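Local coordinates for protein endo-arabinase (Bacteroides thetaiotaomicron, PDB 5C0P) that probably hydrolyses glycosidic bonds in the degradation of L-arabinan, as a magnesium-binding glycoside hydrolase of family 43, at residues A[22-27]-A[40-45]; A[29-34]-A[56-61]; A[148-153]-A[241-246]; A[166-169]-A[174-177]; A[188-193]-A[230-235]. All coordinates share one frame; numbering follows the deposited sequence.

Contact 1. Residues A[22-27]-A[40-45]; sequences SSLRLR and YYLHFN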
# COMPACT_ATOMS: atom_id res chain seq x y z
N SER A 22 12.07 9.22 -14.32
CA SER A 22 11.23 10.37 -14.64
C SER A 22 10.18 10.04 -15.72
O SER A 22 9.18 10.76 -15.86
CB SER A 22 12.08 11.56 -15.08
OG SER A 22 12.84 11.24 -16.23
N SER A 23 10.39 8.96 -16.46
CA SER A 23 9.50 8.60 -17.56
C SER A 23 8.39 7.64 -17.12
O SER A 23 7.46 7.37 -17.88
CB SER A 23 10.29 7.98 -18.71
OG SER A 23 10.55 6.62 -18.44
N LEU A 24 8.50 7.12 -15.90
CA LEU A 24 7.51 6.16 -15.41
C LEU A 24 6.17 6.85 -15.20
O LEU A 24 6.10 7.96 -14.68
CB LEU A 24 7.98 5.52 -14.10
CG LEU A 24 9.25 4.68 -14.21
CD1 LEU A 24 9.64 4.12 -12.84
CD2 LEU A 24 9.06 3.56 -15.21
N ARG A 25 5.10 6.20 -15.65
CA ARG A 25 3.74 6.67 -15.48
C ARG A 25 2.93 5.56 -14.83
O ARG A 25 2.58 4.57 -15.48
CB ARG A 25 3.14 7.09 -16.82
CG ARG A 25 3.82 8.28 -17.45
CD ARG A 25 3.61 9.54 -16.61
NE ARG A 25 4.26 10.70 -17.20
CZ ARG A 25 5.53 11.04 -17.00
NH1 ARG A 25 6.03 12.12 -17.58
NH2 ARG A 25 6.32 10.30 -16.21
N LEU A 26 2.65 5.71 -13.54
CA LEU A 26 1.96 4.68 -12.78
C LEU A 26 1.50 5.28 -11.46
O LEU A 26 1.96 6.36 -11.06
CB LEU A 26 2.87 3.47 -12.55
CG LEU A 26 4.31 3.74 -12.08
CD1 LEU A 26 4.39 3.87 -10.56
CD2 LEU A 26 5.28 2.66 -12.57
N ARG A 27 0.57 4.60 -10.81
CA ARG A 27 0.03 5.00 -9.52
C ARG A 27 0.54 4.07 -8.44
O ARG A 27 0.97 2.95 -8.72
CB ARG A 27 -1.49 4.93 -9.55
CG ARG A 27 -2.16 5.89 -10.52
CD ARG A 27 -3.68 5.74 -10.49
NE ARG A 27 -4.24 6.06 -9.17
CZ ARG A 27 -4.52 7.30 -8.78
NH1 ARG A 27 -4.31 8.33 -9.59
NH2 ARG A 27 -5.01 7.51 -7.56
N TYR A 40 16.12 -3.47 -6.68
CA TYR A 40 14.84 -2.88 -6.34
C TYR A 40 13.81 -3.33 -7.38
O TYR A 40 14.13 -3.42 -8.57
CB TYR A 40 14.92 -1.36 -6.39
CG TYR A 40 15.94 -0.73 -5.47
CD1 TYR A 40 15.63 -0.46 -4.15
CD2 TYR A 40 17.20 -0.38 -5.94
CE1 TYR A 40 16.55 0.14 -3.31
CE2 TYR A 40 18.13 0.22 -5.10
CZ TYR A 40 17.79 0.48 -3.79
OH TYR A 40 18.69 1.08 -2.94
N TYR A 41 12.59 -3.61 -6.93
CA TYR A 41 11.53 -4.04 -7.83
C TYR A 41 10.31 -3.16 -7.66
O TYR A 41 9.89 -2.89 -6.54
CB TYR A 41 11.15 -5.51 -7.60
CG TYR A 41 12.29 -6.46 -7.83
CD1 TYR A 41 13.28 -6.65 -6.86
CD2 TYR A 41 12.40 -7.17 -9.02
CE1 TYR A 41 14.34 -7.51 -7.08
CE2 TYR A 41 13.45 -8.03 -9.25
CZ TYR A 41 14.42 -8.20 -8.28
OH TYR A 41 15.46 -9.06 -8.53
N LEU A 42 9.73 -2.76 -8.79
CA LEU A 42 8.50 -1.98 -8.79
C LEU A 42 7.45 -2.73 -9.60
O LEU A 42 7.50 -2.75 -10.85
CB LEU A 42 8.78 -0.59 -9.39
CG LEU A 42 7.64 0.42 -9.56
CD1 LEU A 42 6.78 0.51 -8.32
CD2 LEU A 42 8.21 1.79 -9.90
N HIS A 43 6.53 -3.37 -8.88
CA HIS A 43 5.40 -4.05 -9.49
C HIS A 43 4.26 -3.05 -9.58
O HIS A 43 4.01 -2.31 -8.63
CB HIS A 43 4.97 -5.21 -8.60
CG HIS A 43 5.99 -6.30 -8.49
ND1 HIS A 43 5.88 -7.49 -9.17
CD2 HIS A 43 7.12 -6.38 -7.75
CE1 HIS A 43 6.91 -8.26 -8.87
NE2 HIS A 43 7.68 -7.61 -8.01
N PHE A 44 3.55 -3.03 -10.71
CA PHE A 44 2.50 -2.04 -10.88
C PHE A 44 1.34 -2.55 -11.73
O PHE A 44 1.50 -3.50 -12.51
CB PHE A 44 3.07 -0.72 -11.44
CG PHE A 44 3.71 -0.84 -12.81
CD1 PHE A 44 5.03 -1.24 -12.94
CD2 PHE A 44 2.99 -0.52 -13.96
CE1 PHE A 44 5.62 -1.35 -14.19
CE2 PHE A 44 3.58 -0.62 -15.22
CZ PHE A 44 4.90 -1.03 -15.33
N ASN A 45 0.17 -1.95 -11.53
CA ASN A 45 -1.00 -2.25 -12.35
C ASN A 45 -0.76 -1.78 -13.79
O ASN A 45 -0.57 -0.58 -14.03
CB ASN A 45 -2.23 -1.55 -11.76
CG ASN A 45 -3.49 -1.81 -12.56
OD1 ASN A 45 -3.52 -2.66 -13.45
ND2 ASN A 45 -4.55 -1.07 -12.25
O HOH W 1 0.38 2.34 -14.96
O HOH W 2 -0.12 0.35 -9.93
O HOH W 3 -0.43 2.14 -12.13

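Contact 2. Residues A[29-34]-A[56-61]; sequences PFILVD and KDLSTW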
# COMPACT_ATOMS: atom_id res chain seq x y z
N PRO A 29 3.10 3.59 -6.23
CA PRO A 29 4.35 2.83 -6.38
C PRO A 29 4.93 2.30 -5.07
O PRO A 29 5.30 3.06 -4.16
CB PRO A 29 5.30 3.85 -7.00
CG PRO A 29 4.83 5.16 -6.45
CD PRO A 29 3.32 5.04 -6.38
N PHE A 30 4.98 0.98 -4.98
CA PHE A 30 5.58 0.30 -3.85
C PHE A 30 6.94 -0.23 -4.28
O PHE A 30 7.03 -0.95 -5.28
CB PHE A 30 4.67 -0.86 -3.43
CG PHE A 30 5.12 -1.58 -2.19
CD1 PHE A 30 6.18 -2.49 -2.24
CD2 PHE A 30 4.49 -1.37 -0.97
CE1 PHE A 30 6.61 -3.16 -1.11
CE2 PHE A 30 4.91 -2.04 0.18
CZ PHE A 30 5.97 -2.94 0.11
N ILE A 31 7.98 0.11 -3.54
CA ILE A 31 9.34 -0.34 -3.88
C ILE A 31 9.73 -1.52 -3.00
O ILE A 31 9.81 -1.40 -1.77
CB ILE A 31 10.37 0.78 -3.65
CG1 ILE A 31 10.02 2.02 -4.47
CG2 ILE A 31 11.78 0.26 -3.96
CD1 ILE A 31 9.95 1.76 -5.98
N LEU A 32 9.97 -2.67 -3.63
CA LEU A 32 10.53 -3.83 -2.94
C LEU A 32 12.05 -3.73 -2.98
O LEU A 32 12.64 -3.72 -4.06
CB LEU A 32 10.08 -5.12 -3.61
CG LEU A 32 10.79 -6.40 -3.15
CD1 LEU A 32 10.48 -6.73 -1.69
CD2 LEU A 32 10.38 -7.55 -4.05
N VAL A 33 12.68 -3.62 -1.81
CA VAL A 33 14.14 -3.68 -1.70
C VAL A 33 14.52 -5.12 -1.41
O VAL A 33 14.28 -5.63 -0.31
CB VAL A 33 14.66 -2.78 -0.57
CG1 VAL A 33 16.19 -2.76 -0.55
CG2 VAL A 33 14.13 -1.37 -0.73
N ASP A 34 15.10 -5.79 -2.40
CA ASP A 34 15.42 -7.21 -2.23
C ASP A 34 16.91 -7.40 -2.04
O ASP A 34 17.69 -7.29 -2.99
CB ASP A 34 14.97 -8.01 -3.45
CG ASP A 34 15.15 -9.48 -3.24
OD1 ASP A 34 14.70 -9.99 -2.19
OD2 ASP A 34 15.78 -10.13 -4.11
N LYS A 56 18.87 -1.16 -10.27
CA LYS A 56 20.00 -1.26 -9.36
C LYS A 56 20.03 -0.10 -8.37
O LYS A 56 20.64 -0.22 -7.31
CB LYS A 56 21.34 -1.26 -10.12
CG LYS A 56 21.59 -2.45 -11.02
CD LYS A 56 22.88 -2.22 -11.80
CE LYS A 56 23.30 -3.42 -12.64
NZ LYS A 56 24.61 -3.13 -13.31
N ASP A 57 19.41 1.03 -8.73
CA ASP A 57 19.67 2.27 -8.00
C ASP A 57 18.51 3.24 -7.84
O ASP A 57 18.69 4.33 -7.29
CB ASP A 57 20.85 3.02 -8.63
CG ASP A 57 20.59 3.44 -10.08
OD1 ASP A 57 19.48 3.20 -10.61
OD2 ASP A 57 21.51 4.02 -10.70
N LEU A 58 17.34 2.83 -8.35
CA LEU A 58 16.09 3.62 -8.35
C LEU A 58 16.03 4.69 -9.45
O LEU A 58 14.98 5.30 -9.67
CB LEU A 58 15.79 4.24 -6.98
CG LEU A 58 15.71 3.25 -5.81
CD1 LEU A 58 15.74 4.03 -4.49
CD2 LEU A 58 14.45 2.43 -5.92
N SER A 59 17.15 4.89 -10.15
CA SER A 59 17.24 5.95 -11.16
C SER A 59 16.91 5.46 -12.57
O SER A 59 16.16 6.12 -13.29
CB SER A 59 18.63 6.59 -11.14
OG SER A 59 18.71 7.62 -12.10
N THR A 60 17.46 4.32 -12.96
CA THR A 60 17.14 3.74 -14.26
C THR A 60 16.58 2.34 -14.08
O THR A 60 17.02 1.58 -13.20
CB THR A 60 18.35 3.72 -15.21
OG1 THR A 60 19.41 2.97 -14.61
CG2 THR A 60 18.84 5.13 -15.50
N TRP A 61 15.61 1.99 -14.93
CA TRP A 61 14.80 0.79 -14.75
C TRP A 61 14.84 -0.12 -15.96
O TRP A 61 15.12 0.32 -17.08
CB TRP A 61 13.36 1.19 -14.41
CG TRP A 61 13.27 1.91 -13.10
CD1 TRP A 61 13.54 3.23 -12.86
CD2 TRP A 61 12.93 1.33 -11.83
NE1 TRP A 61 13.38 3.51 -11.52
CE2 TRP A 61 13.01 2.36 -10.87
CE3 TRP A 61 12.59 0.04 -11.42
CZ2 TRP A 61 12.73 2.13 -9.51
CZ3 TRP A 61 12.32 -0.19 -10.08
CH2 TRP A 61 12.39 0.86 -9.14

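Contact 3. Residues A[148-153]-A[241-246]; sequences WLLFCR and GNVLGP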
# COMPACT_ATOMS: atom_id res chain seq x y z
N TRP A 148 0.77 -8.53 10.38
CA TRP A 148 -0.51 -7.84 10.46
C TRP A 148 -0.95 -7.42 9.09
O TRP A 148 -0.14 -6.95 8.28
CB TRP A 148 -0.36 -6.57 11.29
CG TRP A 148 -0.18 -6.77 12.77
CD1 TRP A 148 0.98 -7.05 13.42
CD2 TRP A 148 -1.20 -6.69 13.76
NE1 TRP A 148 0.74 -7.15 14.78
CE2 TRP A 148 -0.59 -6.93 15.01
CE3 TRP A 148 -2.58 -6.43 13.72
CZ2 TRP A 148 -1.31 -6.92 16.21
CZ3 TRP A 148 -3.30 -6.42 14.91
CH2 TRP A 148 -2.66 -6.65 16.14
N LEU A 149 -2.25 -7.56 8.85
CA LEU A 149 -2.92 -7.01 7.68
C LEU A 149 -3.51 -5.65 8.04
O LEU A 149 -4.19 -5.53 9.06
CB LEU A 149 -4.05 -7.96 7.25
CG LEU A 149 -4.94 -7.46 6.12
CD1 LEU A 149 -4.16 -7.50 4.80
CD2 LEU A 149 -6.20 -8.30 6.03
N LEU A 150 -3.24 -4.64 7.22
CA LEU A 150 -3.91 -3.34 7.35
C LEU A 150 -4.74 -3.18 6.09
O LEU A 150 -4.29 -3.55 5.01
CB LEU A 150 -2.89 -2.20 7.41
CG LEU A 150 -1.74 -2.34 8.39
CD1 LEU A 150 -0.78 -1.16 8.23
CD2 LEU A 150 -2.26 -2.45 9.81
N PHE A 151 -5.95 -2.66 6.20
CA PHE A 151 -6.75 -2.46 5.00
C PHE A 151 -7.76 -1.35 5.16
O PHE A 151 -8.05 -0.89 6.27
CB PHE A 151 -7.43 -3.77 4.54
CG PHE A 151 -8.48 -4.30 5.48
CD1 PHE A 151 -9.81 -3.92 5.37
CD2 PHE A 151 -8.13 -5.22 6.47
CE1 PHE A 151 -10.77 -4.43 6.23
CE2 PHE A 151 -9.08 -5.74 7.34
CZ PHE A 151 -10.40 -5.34 7.22
N CYS A 152 -8.31 -0.92 4.03
CA CYS A 152 -9.36 0.09 4.02
C CYS A 152 -10.70 -0.56 3.74
O CYS A 152 -10.79 -1.50 2.94
CB CYS A 152 -9.12 1.08 2.89
SG CYS A 152 -7.58 1.97 3.03
N ARG A 153 -11.73 -0.06 4.39
CA ARG A 153 -13.08 -0.40 4.00
C ARG A 153 -13.58 0.82 3.26
O ARG A 153 -13.61 1.93 3.81
CB ARG A 153 -13.95 -0.69 5.22
CG ARG A 153 -15.21 -1.41 4.83
CD ARG A 153 -16.10 -1.74 6.00
NE ARG A 153 -17.39 -2.17 5.48
CZ ARG A 153 -18.44 -2.42 6.24
NH1 ARG A 153 -18.35 -2.29 7.56
NH2 ARG A 153 -19.58 -2.81 5.69
N GLY A 241 2.90 2.07 20.81
CA GLY A 241 3.52 0.96 20.10
C GLY A 241 2.54 -0.14 19.75
O GLY A 241 2.92 -1.19 19.25
N ASN A 242 1.26 0.10 20.01
CA ASN A 242 0.20 -0.86 19.71
C ASN A 242 -0.32 -0.62 18.29
O ASN A 242 -0.69 0.50 17.95
CB ASN A 242 -0.92 -0.68 20.73
CG ASN A 242 -1.92 -1.82 20.75
OD1 ASN A 242 -2.08 -2.55 19.78
ND2 ASN A 242 -2.64 -1.95 21.87
N VAL A 243 -0.38 -1.67 17.47
CA VAL A 243 -0.95 -1.53 16.13
C VAL A 243 -2.40 -1.02 16.20
O VAL A 243 -2.87 -0.32 15.30
CB VAL A 243 -0.89 -2.87 15.36
CG1 VAL A 243 -1.61 -2.77 14.03
CG2 VAL A 243 0.56 -3.25 15.11
N LEU A 244 -3.09 -1.36 17.29
CA LEU A 244 -4.49 -0.98 17.43
C LEU A 244 -4.70 0.47 17.87
O LEU A 244 -5.83 0.97 17.85
CB LEU A 244 -5.20 -1.94 18.39
CG LEU A 244 -5.09 -3.42 18.02
CD1 LEU A 244 -5.95 -4.27 18.96
CD2 LEU A 244 -5.50 -3.63 16.56
N GLY A 245 -3.62 1.14 18.26
CA GLY A 245 -3.70 2.55 18.63
C GLY A 245 -3.52 2.79 20.12
O GLY A 245 -2.90 1.98 20.82
N PRO A 246 -4.04 3.92 20.64
CA PRO A 246 -4.78 4.93 19.86
C PRO A 246 -3.89 5.67 18.87
O PRO A 246 -2.72 5.98 19.13
CB PRO A 246 -5.30 5.88 20.93
CG PRO A 246 -4.31 5.76 22.06
CD PRO A 246 -3.89 4.31 22.05

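Contact 4. Residues A[166-169]-A[174-177]; sequences QRLA and TTEG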
# COMPACT_ATOMS: atom_id res chain seq x y z
N GLN A 166 -5.66 -6.31 11.44
CA GLN A 166 -6.04 -7.66 11.82
C GLN A 166 -4.80 -8.54 11.77
O GLN A 166 -4.03 -8.45 10.81
CB GLN A 166 -7.08 -8.19 10.82
CG GLN A 166 -7.80 -9.45 11.27
CD GLN A 166 -8.92 -9.82 10.34
OE1 GLN A 166 -9.05 -9.27 9.24
NE2 GLN A 166 -9.74 -10.78 10.76
N ARG A 167 -4.59 -9.40 12.76
CA ARG A 167 -3.44 -10.32 12.68
C ARG A 167 -3.62 -11.31 11.55
O ARG A 167 -4.74 -11.76 11.26
CB ARG A 167 -3.21 -11.07 14.00
CG ARG A 167 -2.58 -10.23 15.11
CD ARG A 167 -2.08 -11.14 16.24
NE ARG A 167 -1.45 -10.39 17.33
CZ ARG A 167 -0.20 -9.91 17.28
NH1 ARG A 167 0.53 -10.10 16.19
NH2 ARG A 167 0.30 -9.24 18.32
N LEU A 168 -2.51 -11.66 10.91
CA LEU A 168 -2.49 -12.73 9.93
C LEU A 168 -1.86 -13.98 10.55
O LEU A 168 -1.00 -13.88 11.43
CB LEU A 168 -1.66 -12.32 8.71
CG LEU A 168 -2.29 -11.28 7.79
CD1 LEU A 168 -1.24 -10.67 6.87
CD2 LEU A 168 -3.38 -11.93 6.98
N ALA A 169 -2.29 -15.15 10.08
CA ALA A 169 -1.63 -16.40 10.45
C ALA A 169 -0.19 -16.34 9.96
O ALA A 169 0.12 -15.60 9.03
CB ALA A 169 -2.33 -17.58 9.81
N THR A 174 -4.59 -17.02 6.17
CA THR A 174 -5.83 -16.69 6.86
C THR A 174 -5.55 -15.59 7.87
O THR A 174 -4.39 -15.26 8.14
CB THR A 174 -6.41 -17.89 7.63
OG1 THR A 174 -5.47 -18.32 8.63
CG2 THR A 174 -6.71 -19.04 6.69
N THR A 175 -6.63 -15.03 8.42
CA THR A 175 -6.52 -14.04 9.48
C THR A 175 -6.80 -14.68 10.83
O THR A 175 -7.32 -15.79 10.91
CB THR A 175 -7.52 -12.89 9.26
OG1 THR A 175 -8.82 -13.44 9.06
CG2 THR A 175 -7.12 -12.06 8.06
N GLU A 176 -6.45 -13.95 11.88
CA GLU A 176 -6.77 -14.34 13.25
C GLU A 176 -7.67 -13.29 13.86
O GLU A 176 -7.44 -12.10 13.67
CB GLU A 176 -5.48 -14.43 14.07
CG GLU A 176 -4.46 -15.41 13.55
CD GLU A 176 -3.25 -15.50 14.46
OE1 GLU A 176 -3.16 -14.68 15.40
OE2 GLU A 176 -2.41 -16.39 14.24
N GLY A 177 -8.68 -13.72 14.60
CA GLY A 177 -9.58 -12.77 15.24
C GLY A 177 -10.40 -11.95 14.25
O GLY A 177 -10.47 -12.28 13.07
O HOH W 4 -6.54 -9.82 14.82
O HOH W 5 0.14 -14.68 13.67

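Contact 5. Residues A[188-193]-A[230-235]; sequences APWVGS and KYAIGQ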
# COMPACT_ATOMS: atom_id res chain seq x y z
N ALA A 188 -8.84 12.95 10.98
CA ALA A 188 -7.72 13.81 10.60
C ALA A 188 -8.26 15.17 10.22
O ALA A 188 -9.12 15.28 9.35
CB ALA A 188 -6.95 13.21 9.43
N PRO A 189 -7.75 16.23 10.87
CA PRO A 189 -8.31 17.57 10.65
C PRO A 189 -8.10 18.10 9.24
O PRO A 189 -8.81 19.00 8.81
CB PRO A 189 -7.53 18.45 11.63
CG PRO A 189 -6.85 17.53 12.57
CD PRO A 189 -6.70 16.22 11.90
N TRP A 190 -7.12 17.55 8.52
CA TRP A 190 -6.81 18.07 7.19
C TRP A 190 -7.75 17.51 6.13
O TRP A 190 -7.81 18.02 5.01
CB TRP A 190 -5.36 17.77 6.81
CG TRP A 190 -4.99 16.31 6.88
CD1 TRP A 190 -4.42 15.66 7.94
CD2 TRP A 190 -5.16 15.32 5.85
NE1 TRP A 190 -4.22 14.33 7.64
CE2 TRP A 190 -4.67 14.10 6.36
CE3 TRP A 190 -5.67 15.35 4.55
CZ2 TRP A 190 -4.67 12.92 5.62
CZ3 TRP A 190 -5.66 14.16 3.80
CH2 TRP A 190 -5.17 12.97 4.34
N VAL A 191 -8.49 16.46 6.48
CA VAL A 191 -9.32 15.75 5.51
C VAL A 191 -10.58 16.53 5.12
O VAL A 191 -11.27 17.08 5.97
CB VAL A 191 -9.71 14.35 6.05
CG1 VAL A 191 -10.81 13.72 5.19
CG2 VAL A 191 -8.49 13.45 6.10
N GLY A 192 -10.87 16.55 3.82
CA GLY A 192 -12.12 17.10 3.34
C GLY A 192 -12.89 16.05 2.56
O GLY A 192 -12.31 15.16 1.96
N SER A 193 -14.21 16.16 2.58
CA SER A 193 -15.04 15.20 1.85
C SER A 193 -15.01 15.44 0.35
O SER A 193 -14.83 16.57 -0.12
CB SER A 193 -16.49 15.26 2.34
OG SER A 193 -16.56 15.03 3.74
N LYS A 230 -6.72 18.57 -2.96
CA LYS A 230 -5.60 17.72 -3.39
C LYS A 230 -5.55 16.38 -2.69
O LYS A 230 -5.87 16.26 -1.51
CB LYS A 230 -4.26 18.43 -3.19
CG LYS A 230 -3.99 19.54 -4.19
CD LYS A 230 -2.68 20.23 -3.87
CE LYS A 230 -2.38 21.33 -4.88
NZ LYS A 230 -1.25 22.18 -4.44
N TYR A 231 -5.12 15.36 -3.42
CA TYR A 231 -4.79 14.08 -2.82
C TYR A 231 -3.54 14.33 -1.99
O TYR A 231 -2.71 15.17 -2.35
CB TYR A 231 -4.48 13.09 -3.93
CG TYR A 231 -4.48 11.62 -3.57
CD1 TYR A 231 -5.51 11.05 -2.84
CD2 TYR A 231 -3.45 10.80 -4.01
CE1 TYR A 231 -5.51 9.68 -2.55
CE2 TYR A 231 -3.43 9.44 -3.74
CZ TYR A 231 -4.45 8.89 -3.00
OH TYR A 231 -4.44 7.54 -2.74
N ALA A 232 -3.40 13.61 -0.88
CA ALA A 232 -2.29 13.89 0.03
C ALA A 232 -1.94 12.70 0.89
O ALA A 232 -2.69 11.72 0.97
CB ALA A 232 -2.63 15.09 0.92
N ILE A 233 -0.77 12.81 1.52
CA ILE A 233 -0.29 11.83 2.48
C ILE A 233 -0.47 12.42 3.87
O ILE A 233 0.03 13.54 4.16
CB ILE A 233 1.20 11.55 2.28
CG1 ILE A 233 1.49 11.17 0.82
CG2 ILE A 233 1.67 10.46 3.25
CD1 ILE A 233 2.98 11.26 0.46
N GLY A 234 -1.19 11.70 4.73
CA GLY A 234 -1.30 12.08 6.12
C GLY A 234 -0.52 11.10 6.97
O GLY A 234 -0.15 10.00 6.51
N GLN A 235 -0.24 11.49 8.20
CA GLN A 235 0.42 10.58 9.13
C GLN A 235 -0.31 10.56 10.46
O GLN A 235 -0.96 11.54 10.84
CB GLN A 235 1.90 10.93 9.32
CG GLN A 235 2.16 12.24 10.04
CD GLN A 235 3.64 12.53 10.20
OE1 GLN A 235 4.46 11.61 10.38
NE2 GLN A 235 4.01 13.81 10.14
O HOH W 6 -3.33 12.21 9.35

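Contact 1. Residues A[22-27]-A[40-45]
Leu-26 and Phe-44 mark where the loop 22-27 comes nearest to strand 40-45, their CA atoms 7.0 Å apart, too far for direct backbone pairing. Side chains fill the gap. Leu-26 holds CG between its backbone N and carbonyl carbon (chi1 46°), which carries CD2 over one face of the Phe-44 ring, nearer the CG end than the middle; CD2 lies 4.0 Å from the ring centroid and 18° off the normal, a CH-pi contact. The same methyl also meets Leu-42 CD2, at 4.1 Å. Leu-24 and Leu-42 reach toward each other tip to tip, Leu-24 CD1 to Leu-42 CD2 4.0 Å. Leucine suits this interior because a single methyl at the end of its fork can sit among several apolar neighbours, as Leu-26 CD2 does between Phe-44 and Leu-42. Toward Asn-45 the contact turns polar: one water donates to both Arg-25 O and Asn-45 O, and another accepts from Asn-45 N, 2.8 Å away, while donating to Arg-27 O. Arg-25 itself folds back along its own loop, its NH2 bonded to Ser-22 O and Leu-24 O. A connection packed on a sheet, crossing from edge strand 19-20 to edge strand 30-34, fits one blade of the five-bladed beta-propeller of family 43.

Contact 2. Residues A[29-34]-A[56-61]
Ile-31 sends two branches from strand 30-34 to Leu-58 and Trp-61, across the face of one blade of the family 43 beta-propeller. Two strands, 39-45 and 50-55, lie between these segments in the sheet, so they meet through side chains alone. The close-packed part is small and apolar. With CG1 beside the backbone N (chi1 -58°), CG2 faces Leu-58, and CD1, one bond farther on from CG1, meets the indole: Ile-31 CG2 lies 4.0 Å from Leu-58 CD2, and Ile-31 CD1 lies 4.1 Å from Trp-61 CH2, reached obliquely. A beta-branched residue suits this point of a strand, since it gives a methyl to each partner. Phe-265 of strand 260-266 touches both Ile-31 and Leu-58, extending the hydrophobic patch beyond the blade.

On the solvent side the turn 56-59 holds itself together by polar bonds. Asp-57 OD1 accepts from two backbone groups, Ser-59 N at 2.9 Å, making an Asx turn, and more distantly Thr-60 N at 3.3 Å. An aspartate fits here because its short carboxylate can bend back to its own chain while remaining in water. Leu-58 takes up a positive phi of 79° at the corner and turns its carbonyl toward the N-H of the indole. Trp-61 NE1 donates to Leu-58 O at 3.0 Å, a bent bond, 136° at the hydrogen, that arrives from well above the carbonyl plane.

Contact 3. Residues A[148-153]-A[241-246]
Trp-148, near the start of strand 147-153, lays one face of its indole against Val-243. The valine puts both methyls on that face: CG2 stands over the five-membered ring, 3.9 Å from its centroid and 12° off the normal, a CH-pi contact, while Val-243 CG1 rests on the six-membered part, 3.8 Å from Trp-148 CE3. This split follows from the valine torsion, which sets CG1 anti to the backbone N (chi1 174°) and CG2 beside it. A broad ring and a forked side chain match well, each methyl having its own ring to cover. Farther out, Leu-244 CD2 approaches Trp-148 CZ3 obliquely at 3.9 Å. The polar end of the indole is used elsewhere, NE1 bonding to Asp-142 OD2.

The strand belongs to one blade of the five-bladed propeller, and the loop 241-246 comes from the next sheet, between strands 231-238 and 248-249, so these apolar groups form part of a seam between blades. Ile-209 of that second sheet touches both Leu-150 and Val-243.

Leu-149 points to its own blade, against Leu-168. Leu-150 turns back to the seam and brings CD2 to Val-243 CG1 at 4.3 Å, a looser touch at the buried end of the interface. Opposite it, a type I turn from Asn-242 to Gly-245 presents Val-243 and Leu-244 at its two corners. Asn-242 OD1 accepts from Leu-244 N at 2.9 Å, an Asx turn, and Gly-245 N closes on Asn-242 O at 3.0 Å.

Contact 4. Residues A[166-169]-A[174-177]
Arg-167 O takes a nearly straight hydrogen bond from Glu-176 N, 2.8 Å long with 166° at the hydrogen, and a weaker CA-H contact from Thr-175. Along the hairpin, Ala-169 N donates to Thr-174 O at 2.9 Å; between these bonds Leu-168 and Thr-175 face each other as an antiparallel non-hydrogen-bonded pair, CA to CA 4.3 Å. Beyond Glu-176 the strands part, and a water takes over, accepting from Arg-167 N and donating to Glu-176 O. Here Gln-166 crosses the gap. Extended beyond a CG that is anti to the backbone N (chi1 -167°), it runs past Thr-175, whose CB and CG2 lie against the amide, and its NE2 reaches Gly-177 O at 2.8 Å, the acceptor lying in the amide plane. Glycine accommodates the positive phi at the corner where the chain leaves for strand 178-184. The Arg-167 and Glu-176 side chains cross at a slant, Arg-167 CD near Glu-176 OE1, but Arg-167 NE and Glu-176 OE1 stay 5.0 Å apart, and the guanidinium instead forms a salt bridge with Asp-142. The chemistry thus implies a short, partly hydrated hairpin held mainly by backbone groups, with one long amide bridging where the strand pairing fails.

Contact 5. Residues A[188-193]-A[230-235]
Trp-190 sits at a corner of the type I turn 188-191, which stands over strand 231-235 and offers it a side chain rather than backbone bonds; Val-191 N closes the turn on Ala-188 O at 3.2 Å. The strand belongs to a propeller blade, the antiparallel sheet of 205-211, 217-224, 231-238 and 248-249, and the turn packs on its face. With CG held between the backbone N and the carbonyl carbon (chi1 55°), the indole swings down onto the strand. Its benzene part makes the closest approach: Trp-190 CZ2 comes within 3.5 Å of Gly-234 CA, obliquely, and Trp-190 CZ3 is 4.3 Å from Ala-232 CB. The small residues explain the fit, since Ala-232 brings a single methyl and Gly-234 only hydrogens, allowing a wide ring to settle close to the main chain. Tyr-231 and Ile-233 point the other way, toward strand 260-266. Above, Val-191 CG2 lies over a face of the indole, near its rim, and Trp-221 of the neighbouring strand meets it at a slant. Trp-190 NE1 donates to a water 2.9 Å away in the ring plane, which can in turn donate to Gln-235 O, one of several acceptors within its reach.

In the fold
Contacts 1 and 2 share one blade: strands 30-34 and 39-45 are neighbours, joined by Tyr-41 N to Leu-32 O, and both contacts bury apolar groups on it. Contacts 3 and 4 share another, since strands 147-153 and 162-168 pair through Leu-149 N and Gln-166 O; contact 3 faces the next blade, whereas contact 4 lies farther from the chain centre. Contact 5 belongs to the sheet that also bears loop 241-246, about 18 Å from contact 3 between centres. The chemistry follows place: contacts 1, 2 and 5 are buried and largely hydrophobic, contact 3 is a partly buried seam, and the more exposed contact 4 relies on direct hydrogen bonds between its segments.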